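Local coordinates for vanadium-dependent haloperoxidase (PDB 4CIT), which probably catalyses the peroxide-dependent oxidation of iodide using a bound vanadate, at residues Ile65-Asn70 against Arg210-Asp215; Ala73-Ala78 against Asn92-Ile97; Ala78-Asn83 against Pro98-Thr103; His116-Lys121 against Gln158-Ile163. All coordinates share one frame; numbering follows the deposited sequence.

Interaction 1 of 4, residues Ile65-Asn70 against Arg210-Asp215; sequences IFAYPN and RPFVLD
R210 meets Y68 at the phenol oxygen. The guanidinium NH2 lies 2.9 Å from Y68 OH, near the ring plane, but the N-H bends to 127° and the bond is weak; D170 is the stronger partner of that hydroxyl. One water bridges the two residues: it donates to Y68 OH and R210 O and accepts from R210 NE at 2.8 Å. The bend in the arginine chain at chi3 (57°) turns NE and NH2 back toward this water and the phenol, while W166 takes NH1 on its carbonyl and packs its ring on the cation. Two residues on, F212 drives its CZ over the centre of the Y68 ring, 3.5 Å above the plane. The rings are inclined by 56°, centroids 4.8 Å apart. The same F212 CZ reaches A67 CB at 3.7 Å, which places the tip of F212 in the angle between alanine and tyrosine. V319 and A322 of helix 307-335 also touch F212. A phenylalanine of a long loop, packed between helices 59-80 and 307-335, belongs to the hydrophobic interior of a mainly alpha-helical fold.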
loop_
_atom_site.group_PDB
_atom_site.type_symbol
_atom_site.label_atom_id
_atom_site.label_comp_id
_atom_site.label_asym_id
_atom_site.label_seq_id
_atom_site.Cartn_x
_atom_site.Cartn_y
_atom_site.Cartn_z
ATOM N N ILE A 65 0.848 -8.202 0.561
ATOM C CA ILE A 65 -0.258 -8.813 1.370
ATOM C C ILE A 65 -1.642 -8.290 0.959
ATOM O O ILE A 65 -2.582 -9.042 0.887
ATOM C CB ILE A 65 0.015 -8.586 2.859
ATOM C CG1 ILE A 65 1.290 -9.382 3.246
ATOM C CG2 ILE A 65 -1.159 -9.120 3.678
ATOM C CD1 ILE A 65 1.800 -9.081 4.637
ATOM N N PHE A 66 -1.771 -6.994 0.639
ATOM C CA PHE A 66 -3.024 -6.425 0.164
ATOM C C PHE A 66 -3.359 -6.831 -1.265
ATOM O O PHE A 66 -4.504 -7.103 -1.540
ATOM C CB PHE A 66 -2.994 -4.891 0.237
ATOM C CG PHE A 66 -3.111 -4.373 1.624
ATOM C CD1 PHE A 66 -4.174 -4.707 2.409
ATOM C CD2 PHE A 66 -2.189 -3.471 2.098
ATOM C CE1 PHE A 66 -4.281 -4.197 3.684
ATOM C CE2 PHE A 66 -2.246 -2.988 3.384
ATOM C CZ PHE A 66 -3.306 -3.358 4.188
ATOM N N ALA A 67 -2.371 -6.918 -2.153
ATOM C CA ALA A 67 -2.657 -7.097 -3.557
ATOM C C ALA A 67 -3.164 -8.445 -4.015
ATOM O O ALA A 67 -4.174 -8.513 -4.710
ATOM C CB ALA A 67 -1.446 -6.755 -4.401
ATOM N N TYR A 68 -2.479 -9.515 -3.624
ATOM C CA TYR A 68 -2.822 -10.824 -4.094
ATOM C C TYR A 68 -4.263 -11.289 -3.718
ATOM O O TYR A 68 -4.971 -11.842 -4.559
ATOM C CB TYR A 68 -1.827 -11.888 -3.668
ATOM C CG TYR A 68 -0.586 -11.854 -4.529
ATOM C CD1 TYR A 68 -0.609 -12.307 -5.874
ATOM C CD2 TYR A 68 0.591 -11.437 -4.005
ATOM C CE1 TYR A 68 0.555 -12.315 -6.664
ATOM C CE2 TYR A 68 1.762 -11.384 -4.785
ATOM C CZ TYR A 68 1.751 -11.845 -6.096
ATOM O OH TYR A 68 2.893 -11.843 -6.821
ATOM N N PRO A 69 -4.688 -11.099 -2.479
ATOM C CA PRO A 69 -6.033 -11.521 -2.149
ATOM C C PRO A 69 -7.116 -10.717 -2.899
ATOM O O PRO A 69 -8.136 -11.272 -3.300
ATOM C CB PRO A 69 -6.098 -11.284 -0.662
ATOM C CG PRO A 69 -4.657 -11.395 -0.191
ATOM C CD PRO A 69 -3.964 -10.622 -1.260
ATOM N N ASN A 70 -6.900 -9.428 -3.128
ATOM C CA ASN A 70 -7.809 -8.700 -3.977
ATOM C C ASN A 70 -7.845 -9.205 -5.375
ATOM O O ASN A 70 -8.953 -9.311 -5.974
ATOM C CB ASN A 70 -7.499 -7.190 -3.945
ATOM C CG ASN A 70 -7.845 -6.582 -2.624
ATOM O OD1 ASN A 70 -8.880 -6.958 -1.976
ATOM N ND2 ASN A 70 -7.133 -5.504 -2.279
ATOM N N ARG A 210 8.761 -9.869 -8.570
ATOM C CA ARG A 210 8.005 -9.694 -9.797
ATOM C C ARG A 210 7.003 -8.587 -9.722
ATOM O O ARG A 210 6.067 -8.656 -8.920
ATOM C CB ARG A 210 7.276 -10.996 -10.094
ATOM C CG ARG A 210 6.555 -11.024 -11.480
ATOM C CD ARG A 210 5.696 -12.226 -11.648
ATOM N NE ARG A 210 4.681 -12.326 -10.584
ATOM C CZ ARG A 210 4.134 -13.439 -10.143
ATOM N NH1 ARG A 210 4.441 -14.607 -10.654
ATOM N NH2 ARG A 210 3.213 -13.371 -9.247
ATOM N N PRO A 211 7.128 -7.547 -10.559
ATOM C CA PRO A 211 6.051 -6.568 -10.536
ATOM C C PRO A 211 4.747 -7.081 -11.161
ATOM O O PRO A 211 4.752 -8.048 -11.971
ATOM C CB PRO A 211 6.600 -5.427 -11.390
ATOM C CG PRO A 211 7.943 -5.795 -11.833
ATOM C CD PRO A 211 8.147 -7.263 -11.561
ATOM N N PHE A 212 3.616 -6.546 -10.744
ATOM C CA PHE A 212 2.326 -6.904 -11.383
ATOM C C PHE A 212 2.118 -6.376 -12.774
ATOM O O PHE A 212 1.625 -7.096 -13.652
ATOM C CB PHE A 212 1.173 -6.393 -10.487
ATOM C CG PHE A 212 0.991 -7.165 -9.224
ATOM C CD1 PHE A 212 0.420 -8.444 -9.226
ATOM C CD2 PHE A 212 1.424 -6.672 -8.005
ATOM C CE1 PHE A 212 0.221 -9.119 -8.025
ATOM C CE2 PHE A 212 1.293 -7.400 -6.803
ATOM C CZ PHE A 212 0.596 -8.610 -6.824
ATOM N N VAL A 213 2.440 -5.093 -12.996
ATOM C CA VAL A 213 2.118 -4.368 -14.255
ATOM C C VAL A 213 3.372 -3.801 -14.957
ATOM O O VAL A 213 3.471 -3.669 -16.211
ATOM C CB VAL A 213 1.167 -3.164 -13.934
ATOM C CG1 VAL A 213 0.591 -2.586 -15.184
ATOM C CG2 VAL A 213 0.029 -3.542 -12.979
ATOM N N LEU A 214 4.375 -3.419 -14.164
ATOM C CA LEU A 214 5.587 -2.815 -14.723
ATOM C C LEU A 214 6.255 -3.787 -15.650
ATOM O O LEU A 214 6.196 -5.011 -15.436
ATOM C CB LEU A 214 6.612 -2.464 -13.686
ATOM C CG LEU A 214 6.142 -1.552 -12.556
ATOM C CD1 LEU A 214 7.264 -1.324 -11.548
ATOM C CD2 LEU A 214 5.592 -0.290 -13.138
ATOM N N ASP A 215 6.881 -3.233 -16.680
ATOM C CA ASP A 215 7.750 -4.050 -17.544
ATOM C C ASP A 215 9.038 -4.466 -16.856
ATOM O O ASP A 215 9.608 -5.547 -17.126
ATOM C CB ASP A 215 8.044 -3.278 -18.818
ATOM C CG ASP A 215 6.787 -3.008 -19.634
ATOM O OD1 ASP A 215 5.948 -3.923 -19.798
ATOM O OD2 ASP A 215 6.635 -1.835 -20.098
HETATM O O HOH W 1 3.698 -10.056 -9.220
#

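Interaction 2 of 4, residues Ala73-Ala78 against Asn92-Ile97; sequences AYEIVA and NGLTAI. With NA (sodium ion), chain G.
E75 and I76, near the C-terminal part of helix 59-80, receive I97 from the long connection that leads to helix 108-123, an example of a loop folded back on the helix it has just left. Van der Waals contact does most of the work. The CD1 methyl of I97 sits 3.5 Å from the backbone oxygen E75 O. Its apolar partners are E75 CB, 3.8 Å from I97 CD1 and 3.9 Å from I97 CG2, and I76 CG1, which I97 CD1 approaches at 4.2 Å, the two isoleucine side chains crossing at about a right angle. With chi1 at 57°, CG1 of I97 is tucked between its own backbone N and carbonyl carbon, and the chain then runs out to the helix with CD1 leading. L94 adds a looser touch, its CD2 lying 4.5 Å from E75 CD. No hydrogen bond joins the two segments; the buried carboxylate of E75, its chain bent at chi2, is satisfied by S86 OG on one oxygen and by the backbone N of L87 on the other, so the glutamate ties an early part of the loop to the helix from which I97 is also contacted. Metal coordination is the third kind of interaction, one turn further along the helix: the backbone oxygen A78 O binds the sodium ion at 2.2 Å.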
loop_
_atom_site.group_PDB
_atom_site.type_symbol
_atom_site.label_atom_id
_atom_site.label_comp_id
_atom_site.label_asym_id
_atom_site.label_seq_id
_atom_site.Cartn_x
_atom_site.Cartn_y
_atom_site.Cartn_z
ATOM N N ALA A 73 -10.113 -12.358 -5.495
ATOM C CA ALA A 73 -11.520 -11.994 -5.453
ATOM C C ALA A 73 -12.011 -11.316 -6.687
ATOM O O ALA A 73 -13.096 -11.649 -7.229
ATOM C CB ALA A 73 -11.725 -11.096 -4.283
ATOM N N TYR A 74 -11.218 -10.379 -7.206
ATOM C CA TYR A 74 -11.573 -9.682 -8.431
ATOM C C TYR A 74 -11.707 -10.622 -9.580
ATOM O O TYR A 74 -12.676 -10.566 -10.375
ATOM C CB TYR A 74 -10.510 -8.584 -8.786
ATOM C CG TYR A 74 -10.867 -7.914 -10.105
ATOM C CD1 TYR A 74 -11.839 -6.944 -10.142
ATOM C CD2 TYR A 74 -10.287 -8.371 -11.313
ATOM C CE1 TYR A 74 -12.311 -6.457 -11.332
ATOM C CE2 TYR A 74 -10.717 -7.846 -12.530
ATOM C CZ TYR A 74 -11.647 -6.800 -12.500
ATOM O OH TYR A 74 -12.072 -6.247 -13.691
ATOM N N GLU A 75 -10.794 -11.599 -9.688
ATOM C CA GLU A 75 -10.975 -12.567 -10.780
ATOM C C GLU A 75 -12.319 -13.334 -10.752
ATOM O O GLU A 75 -12.906 -13.673 -11.790
ATOM C CB GLU A 75 -9.811 -13.547 -10.910
ATOM C CG GLU A 75 -8.518 -12.885 -11.358
ATOM C CD GLU A 75 -8.671 -12.293 -12.797
ATOM O OE1 GLU A 75 -8.876 -13.036 -13.823
ATOM O OE2 GLU A 75 -8.786 -11.083 -12.892
ATOM N N ILE A 76 -12.747 -13.683 -9.603
ATOM C CA ILE A 76 -14.096 -14.326 -9.408
ATOM C C ILE A 76 -15.222 -13.459 -9.911
ATOM O O ILE A 76 -16.090 -13.889 -10.727
ATOM C CB ILE A 76 -14.288 -14.839 -7.997
ATOM C CG1 ILE A 76 -13.376 -16.028 -7.727
ATOM C CG2 ILE A 76 -15.778 -15.246 -7.816
ATOM C CD1 ILE A 76 -13.260 -16.378 -6.236
ATOM N N VAL A 77 -15.176 -12.195 -9.517
ATOM C CA VAL A 77 -16.085 -11.212 -10.057
ATOM C C VAL A 77 -16.032 -11.060 -11.548
ATOM O O VAL A 77 -17.088 -11.137 -12.212
ATOM C CB VAL A 77 -15.909 -9.863 -9.368
ATOM C CG1 VAL A 77 -16.744 -8.793 -10.034
ATOM C CG2 VAL A 77 -16.292 -9.995 -7.951
ATOM N N ALA A 78 -14.854 -10.921 -12.140
ATOM C CA ALA A 78 -14.665 -10.774 -13.579
ATOM C C ALA A 78 -15.189 -12.018 -14.387
ATOM O O ALA A 78 -15.737 -11.891 -15.482
ATOM C CB ALA A 78 -13.245 -10.541 -13.915
ATOM N N ASN A 92 1.568 -9.550 -14.902
ATOM C CA ASN A 92 2.660 -10.449 -15.285
ATOM C C ASN A 92 2.544 -11.878 -14.795
ATOM O O ASN A 92 2.483 -12.092 -13.619
ATOM C CB ASN A 92 3.990 -9.818 -14.765
ATOM C CG ASN A 92 4.302 -8.444 -15.483
ATOM O OD1 ASN A 92 3.983 -8.265 -16.688
ATOM N ND2 ASN A 92 4.967 -7.553 -14.792
ATOM N N GLY A 93 2.489 -12.840 -15.715
ATOM C CA GLY A 93 2.415 -14.268 -15.373
ATOM C C GLY A 93 0.982 -14.838 -15.062
ATOM O O GLY A 93 0.888 -15.987 -14.770
ATOM N N LEU A 94 -0.028 -14.025 -14.992
ATOM C CA LEU A 94 -1.323 -14.452 -14.514
ATOM C C LEU A 94 -2.123 -15.013 -15.688
ATOM O O LEU A 94 -2.342 -14.361 -16.715
ATOM C CB LEU A 94 -2.078 -13.289 -13.962
ATOM C CG LEU A 94 -3.492 -13.649 -13.461
ATOM C CD1 LEU A 94 -3.452 -14.703 -12.385
ATOM C CD2 LEU A 94 -4.203 -12.375 -13.011
ATOM N N THR A 95 -2.502 -16.276 -15.507
ATOM C CA THR A 95 -3.422 -16.981 -16.406
ATOM C C THR A 95 -4.822 -17.152 -15.881
ATOM O O THR A 95 -5.150 -16.833 -14.727
ATOM C CB THR A 95 -2.896 -18.410 -16.752
ATOM O OG1 THR A 95 -2.849 -19.195 -15.558
ATOM C CG2 THR A 95 -1.512 -18.328 -17.478
ATOM N N ALA A 96 -5.697 -17.617 -16.760
ATOM C CA ALA A 96 -7.132 -17.695 -16.383
ATOM C C ALA A 96 -7.428 -18.582 -15.173
ATOM O O ALA A 96 -6.944 -19.745 -15.046
ATOM C CB ALA A 96 -7.979 -18.043 -17.590
ATOM N N ILE A 97 -8.279 -18.075 -14.276
ATOM C CA ILE A 97 -8.767 -18.897 -13.144
ATOM C C ILE A 97 -9.730 -19.980 -13.635
ATOM O O ILE A 97 -10.338 -19.845 -14.696
ATOM C CB ILE A 97 -9.452 -18.116 -12.021
ATOM C CG1 ILE A 97 -10.636 -17.285 -12.498
ATOM C CG2 ILE A 97 -8.431 -17.178 -11.256
ATOM C CD1 ILE A 97 -11.603 -16.920 -11.389
HETATM NA NA NA G . -16.354 -10.370 -16.974
HETATM O O HOH W 2 -14.077 -11.511 -18.333
HETATM O O HOH W 3 -17.860 -11.888 -17.913
HETATM O O HOH W 4 -16.657 -9.201 -19.034
#

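Interaction 3 of 4, residues Ala78-Asn83 against Pro98-Thr103; sequences AATNDN and PEPDTT. With NA (sodium ion), chain G.
At the sodium site at the C-terminal end of helix 59-80, A79 and T80 meet E99 and P100 of the returning loop in a thin surface contact. E99 OE1 lies 4.0 Å from A79 CB, brought there by a bend of the glutamate chain at chi2 (-75°), and T80 CG2 touches P100 CG at 4.3 Å. No direct hydrogen bond crosses; a water does so instead, lying 2.6 Å from A79 O and 2.8 Å from E99 OE2. It has the geometry to donate to both, although more acceptors surround it than it has protons. The proline ring also touches Y108 and Y155. Each segment carries an Asx turn. In the first, N83 N gives a bond of 2.8 Å to N81 OD1 in the carbonyl plane, in the part of the chain whose N81 carbonyl oxygen binds the metal. In the second, T103 N and the T103 hydroxyl grip D101 OD1 from the same face of its carboxylate. T103 OG1 stands 2.7 Å from D101 OD1. The backbone oxygen N81 O binds the sodium ion at 2.4 Å, joined by A78 O, Y84 O and three waters, one of them distant. Another of these waters donates to D82 OD1, a second-shell carboxylate that may stabilise the cation. Six oxygens, three of them main-chain carbonyls of the helix end and the loop after it, make this a sodium site built from backbone and water.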
loop_
_atom_site.group_PDB
_atom_site.type_symbol
_atom_site.label_atom_id
_atom_site.label_comp_id
_atom_site.label_asym_id
_atom_site.label_seq_id
_atom_site.Cartn_x
_atom_site.Cartn_y
_atom_site.Cartn_z
ATOM N N ALA A 78 -14.854 -10.921 -12.140
ATOM C CA ALA A 78 -14.665 -10.774 -13.579
ATOM C C ALA A 78 -15.189 -12.018 -14.387
ATOM O O ALA A 78 -15.737 -11.891 -15.482
ATOM C CB ALA A 78 -13.245 -10.541 -13.915
ATOM N N ALA A 79 -15.062 -13.152 -13.791
ATOM C CA ALA A 79 -15.434 -14.363 -14.503
ATOM C C ALA A 79 -16.963 -14.455 -14.616
ATOM O O ALA A 79 -17.512 -15.254 -15.430
ATOM C CB ALA A 79 -14.907 -15.546 -13.745
ATOM N N THR A 80 -17.656 -13.763 -13.732
ATOM C CA THR A 80 -19.058 -13.913 -13.546
ATOM C C THR A 80 -19.848 -12.640 -13.715
ATOM O O THR A 80 -21.013 -12.651 -13.497
ATOM C CB THR A 80 -19.368 -14.489 -12.165
ATOM O OG1 THR A 80 -18.872 -13.678 -11.077
ATOM C CG2 THR A 80 -18.780 -15.887 -12.060
ATOM N N ASN A 81 -19.194 -11.549 -14.068
ATOM C CA ASN A 81 -19.880 -10.229 -14.223
ATOM C C ASN A 81 -19.381 -9.660 -15.530
ATOM O O ASN A 81 -18.174 -9.479 -15.749
ATOM C CB ASN A 81 -19.528 -9.349 -13.046
ATOM C CG ASN A 81 -20.247 -8.004 -13.060
ATOM O OD1 ASN A 81 -20.424 -7.417 -14.086
ATOM N ND2 ASN A 81 -20.533 -7.499 -11.896
ATOM N N ASP A 82 -20.308 -9.522 -16.491
ATOM C CA ASP A 82 -19.950 -9.029 -17.798
ATOM C C ASP A 82 -19.567 -7.552 -17.836
ATOM O O ASP A 82 -19.194 -7.098 -18.921
ATOM C CB ASP A 82 -21.173 -9.163 -18.783
ATOM C CG ASP A 82 -21.516 -10.568 -19.051
ATOM O OD1 ASP A 82 -20.612 -11.429 -18.926
ATOM O OD2 ASP A 82 -22.675 -10.794 -19.410
ATOM N N ASN A 83 -19.623 -6.817 -16.729
ATOM C CA ASN A 83 -19.108 -5.479 -16.743
ATOM C C ASN A 83 -17.576 -5.337 -16.430
ATOM O O ASN A 83 -17.055 -4.224 -16.492
ATOM C CB ASN A 83 -19.857 -4.616 -15.742
ATOM C CG ASN A 83 -21.382 -4.609 -15.975
ATOM O OD1 ASN A 83 -22.158 -5.156 -15.206
ATOM N ND2 ASN A 83 -21.767 -4.077 -17.024
ATOM N N PRO A 98 -9.892 -21.017 -12.820
ATOM C CA PRO A 98 -10.891 -21.996 -13.138
ATOM C C PRO A 98 -12.250 -21.349 -13.170
ATOM O O PRO A 98 -12.522 -20.514 -12.326
ATOM C CB PRO A 98 -10.829 -22.985 -11.938
ATOM C CG PRO A 98 -9.561 -22.719 -11.259
ATOM C CD PRO A 98 -9.059 -21.389 -11.666
ATOM N N GLU A 99 -13.115 -21.784 -14.094
ATOM C CA GLU A 99 -14.526 -21.365 -14.132
ATOM C C GLU A 99 -15.359 -22.138 -13.100
ATOM O O GLU A 99 -15.013 -23.225 -12.786
ATOM C CB GLU A 99 -15.075 -21.645 -15.539
ATOM C CG GLU A 99 -14.481 -20.718 -16.616
ATOM C CD GLU A 99 -15.037 -19.277 -16.612
ATOM O OE1 GLU A 99 -15.922 -18.854 -15.815
ATOM O OE2 GLU A 99 -14.545 -18.498 -17.428
ATOM N N PRO A 100 -16.487 -21.595 -12.647
ATOM C CA PRO A 100 -17.295 -22.303 -11.710
ATOM C C PRO A 100 -18.065 -23.428 -12.433
ATOM O O PRO A 100 -18.332 -23.346 -13.654
ATOM C CB PRO A 100 -18.240 -21.253 -11.211
ATOM C CG PRO A 100 -18.340 -20.198 -12.258
ATOM C CD PRO A 100 -16.973 -20.203 -12.886
ATOM N N ASP A 101 -18.422 -24.420 -11.655
ATOM C CA ASP A 101 -19.144 -25.621 -12.167
ATOM C C ASP A 101 -20.544 -25.184 -12.514
ATOM O O ASP A 101 -21.293 -24.715 -11.622
ATOM C CB ASP A 101 -19.122 -26.649 -11.017
ATOM C CG ASP A 101 -19.719 -28.000 -11.369
ATOM O OD1 ASP A 101 -20.511 -28.033 -12.315
ATOM O OD2 ASP A 101 -19.530 -28.937 -10.554
ATOM N N THR A 102 -20.969 -25.295 -13.806
ATOM C CA THR A 102 -22.307 -24.857 -14.178
ATOM C C THR A 102 -23.435 -25.675 -13.544
ATOM O O THR A 102 -24.594 -25.271 -13.627
ATOM C CB THR A 102 -22.513 -24.909 -15.707
ATOM O OG1 THR A 102 -22.256 -26.246 -16.175
ATOM C CG2 THR A 102 -21.549 -24.068 -16.350
ATOM N N THR A 103 -23.127 -26.829 -12.969
ATOM C CA THR A 103 -24.116 -27.667 -12.376
ATOM C C THR A 103 -24.398 -27.389 -10.912
ATOM O O THR A 103 -25.263 -28.029 -10.302
ATOM C CB THR A 103 -23.758 -29.200 -12.542
ATOM O OG1 THR A 103 -22.665 -29.563 -11.725
ATOM C CG2 THR A 103 -23.492 -29.529 -13.967
HETATM NA NA NA G . -16.354 -10.370 -16.974
HETATM O O HOH W 5 -16.217 -16.203 -17.427
HETATM O O HOH W 3 -17.860 -11.888 -17.913
HETATM O O HOH W 4 -16.657 -9.201 -19.034
HETATM O O HOH W 2 -14.077 -11.511 -18.333
#

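Interaction 4 of 4, residues His116-Lys121 against Gln158-Ile163; sequences HMELSK and QVADHI
With CG beside the backbone N and anti to the carbonyl carbon (chi1 -66°), and the chain then running straight out, the L119 side chain presents a forked tip to A160 and I163. Its neighbour E118 takes the other course: CG swings anti to the backbone N (chi1 167°) before the chain bends at chi2, which lays CG alongside the A160 methyl while the carboxylate turns off to the side. A160 CB is thus touched by two chains, by E118 CG at 3.7 Å and by L119 CG at 4.0 Å. The two leucine methyls have different partners. L119 CD2 lies 3.5 Å from the backbone A160 O, and L119 CD1 packs at 3.7 Å on I163 CG2, the two side chains crossing at about a right angle; the other branch of I163 leads away. Nothing polar joins the segments directly, and charged groups pair beside the apolar patch. K121 NZ forms a salt bridge of 2.9 Å with E118 OE1, met on its syn side. R122 pairs with both E118 and D161, so that one cation spans two carboxylates from different helices and probably eases the repulsion between them. The small alanine stands where the axes of 116-121 and 158-163 come within 9.3 Å, inclined at 41° and running in broadly the same sense, a helix-helix contact within an alpha-helical bundle.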
loop_
_atom_site.group_PDB
_atom_site.type_symbol
_atom_site.label_atom_id
_atom_site.label_comp_id
_atom_site.label_asym_id
_atom_site.label_seq_id
_atom_site.Cartn_x
_atom_site.Cartn_y
_atom_site.Cartn_z
ATOM N N HIS A 116 -10.330 -14.343 -0.762
ATOM C CA HIS A 116 -9.619 -13.196 -0.151
ATOM C C HIS A 116 -9.073 -13.622 1.249
ATOM O O HIS A 116 -7.897 -13.420 1.564
ATOM C CB HIS A 116 -10.525 -12.003 -0.060
ATOM C CG HIS A 116 -9.830 -10.769 0.337
ATOM N ND1 HIS A 116 -9.436 -10.526 1.632
ATOM C CD2 HIS A 116 -9.406 -9.704 -0.404
ATOM C CE1 HIS A 116 -8.749 -9.384 1.660
ATOM N NE2 HIS A 116 -8.751 -8.859 0.446
ATOM N N MET A 117 -9.951 -14.227 2.082
ATOM C CA MET A 117 -9.522 -14.616 3.402
ATOM C C MET A 117 -8.468 -15.682 3.364
ATOM O O MET A 117 -7.520 -15.659 4.133
ATOM C CB MET A 117 -10.711 -15.060 4.261
ATOM C CG MET A 117 -11.695 -13.989 4.530
ATOM S SD MET A 117 -13.048 -14.328 5.759
ATOM C CE MET A 117 -13.909 -15.613 4.837
ATOM N N GLU A 118 -8.637 -16.674 2.485
ATOM C CA GLU A 118 -7.668 -17.763 2.456
ATOM C C GLU A 118 -6.262 -17.262 2.045
ATOM O O GLU A 118 -5.266 -17.574 2.674
ATOM C CB GLU A 118 -8.102 -18.812 1.362
ATOM C CG GLU A 118 -7.069 -19.858 0.976
ATOM C CD GLU A 118 -6.581 -20.756 2.085
ATOM O OE1 GLU A 118 -7.187 -20.832 3.146
ATOM O OE2 GLU A 118 -5.435 -21.274 1.957
ATOM N N LEU A 119 -6.179 -16.393 1.012
ATOM C CA LEU A 119 -4.866 -15.866 0.621
ATOM C C LEU A 119 -4.307 -14.905 1.645
ATOM O O LEU A 119 -3.096 -14.939 1.905
ATOM C CB LEU A 119 -4.901 -15.214 -0.755
ATOM C CG LEU A 119 -5.186 -16.264 -1.796
ATOM C CD1 LEU A 119 -5.218 -15.590 -3.084
ATOM C CD2 LEU A 119 -4.106 -17.321 -1.898
ATOM N N SER A 120 -5.166 -14.096 2.236
ATOM C CA SER A 120 -4.736 -13.213 3.307
ATOM C C SER A 120 -4.067 -14.044 4.466
ATOM O O SER A 120 -3.006 -13.706 4.934
ATOM C CB SER A 120 -5.840 -12.420 3.843
ATOM O OG SER A 120 -6.291 -11.470 2.911
ATOM N N LYS A 121 -4.703 -15.143 4.853
ATOM C CA LYS A 121 -4.206 -16.077 5.857
ATOM C C LYS A 121 -2.862 -16.602 5.453
ATOM O O LYS A 121 -1.961 -16.644 6.298
ATOM C CB LYS A 121 -5.168 -17.227 6.046
ATOM C CG LYS A 121 -4.892 -18.231 7.140
ATOM C CD LYS A 121 -5.517 -19.574 6.772
ATOM C CE LYS A 121 -4.643 -20.280 5.739
ATOM N NZ LYS A 121 -5.330 -21.517 5.226
ATOM N N GLN A 158 -10.669 -23.183 -4.709
ATOM C CA GLN A 158 -10.036 -23.569 -5.951
ATOM C C GLN A 158 -9.361 -22.397 -6.609
ATOM O O GLN A 158 -8.241 -22.512 -7.108
ATOM C CB GLN A 158 -11.057 -24.231 -6.911
ATOM C CG GLN A 158 -10.487 -24.758 -8.133
ATOM C CD GLN A 158 -11.591 -25.217 -9.105
ATOM O OE1 GLN A 158 -12.762 -24.864 -8.972
ATOM N NE2 GLN A 158 -11.188 -25.959 -10.095
ATOM N N VAL A 159 -10.044 -21.280 -6.642
ATOM C CA VAL A 159 -9.433 -20.039 -7.208
ATOM C C VAL A 159 -8.202 -19.623 -6.354
ATOM O O VAL A 159 -7.194 -19.223 -6.906
ATOM C CB VAL A 159 -10.458 -18.937 -7.370
ATOM C CG1 VAL A 159 -9.751 -17.633 -7.794
ATOM C CG2 VAL A 159 -11.547 -19.363 -8.387
ATOM N N ALA A 160 -8.302 -19.606 -5.034
ATOM C CA ALA A 160 -7.194 -19.265 -4.191
ATOM C C ALA A 160 -6.017 -20.155 -4.459
ATOM O O ALA A 160 -4.863 -19.675 -4.440
ATOM C CB ALA A 160 -7.574 -19.380 -2.696
ATOM N N ASP A 161 -6.225 -21.456 -4.780
ATOM C CA ASP A 161 -5.122 -22.290 -5.059
ATOM C C ASP A 161 -4.455 -21.843 -6.353
ATOM O O ASP A 161 -3.233 -21.943 -6.471
ATOM C CB ASP A 161 -5.446 -23.805 -5.178
ATOM C CG ASP A 161 -5.824 -24.448 -3.804
ATOM O OD1 ASP A 161 -5.414 -23.945 -2.672
ATOM O OD2 ASP A 161 -6.566 -25.451 -3.869
ATOM N N HIS A 162 -5.241 -21.437 -7.339
ATOM C CA HIS A 162 -4.684 -21.038 -8.610
ATOM C C HIS A 162 -3.839 -19.794 -8.407
ATOM O O HIS A 162 -2.683 -19.667 -8.920
ATOM C CB HIS A 162 -5.769 -20.917 -9.691
ATOM C CG HIS A 162 -5.274 -20.351 -10.995
ATOM N ND1 HIS A 162 -4.810 -21.155 -11.999
ATOM C CD2 HIS A 162 -5.217 -19.075 -11.472
ATOM C CE1 HIS A 162 -4.432 -20.415 -13.030
ATOM N NE2 HIS A 162 -4.693 -19.138 -12.741
ATOM N N ILE A 163 -4.455 -18.813 -7.767
ATOM C CA ILE A 163 -3.779 -17.558 -7.545
ATOM C C ILE A 163 -2.542 -17.755 -6.641
ATOM O O ILE A 163 -1.451 -17.176 -6.925
ATOM C CB ILE A 163 -4.726 -16.532 -6.964
ATOM C CG1 ILE A 163 -5.872 -16.318 -7.970
ATOM C CG2 ILE A 163 -3.927 -15.300 -6.544
ATOM C CD1 ILE A 163 -5.516 -15.569 -9.230
#

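In the fold
Three of the four contacts use helix 59-80, each taking a later part of it: interaction 1 first, then interactions 2 and 3, which share A78 and the sodium ion and lie about 11 Å apart between centres. Their loop partners come in the same order for interactions 2 and 3, whereas the partner of interaction 1 follows only after interaction 4, on helices 108-123 and 146-167. Interactions 1 and 3 are furthest apart, about 22 Å between centres. N92 of interaction 2 probably hydrogen-bonds to the 210-215 loop, and H162 of interaction 4 to T95 of interaction 2. None of the four contacts includes a vanadate-pocket residue; together they knit helices and loops away from that site.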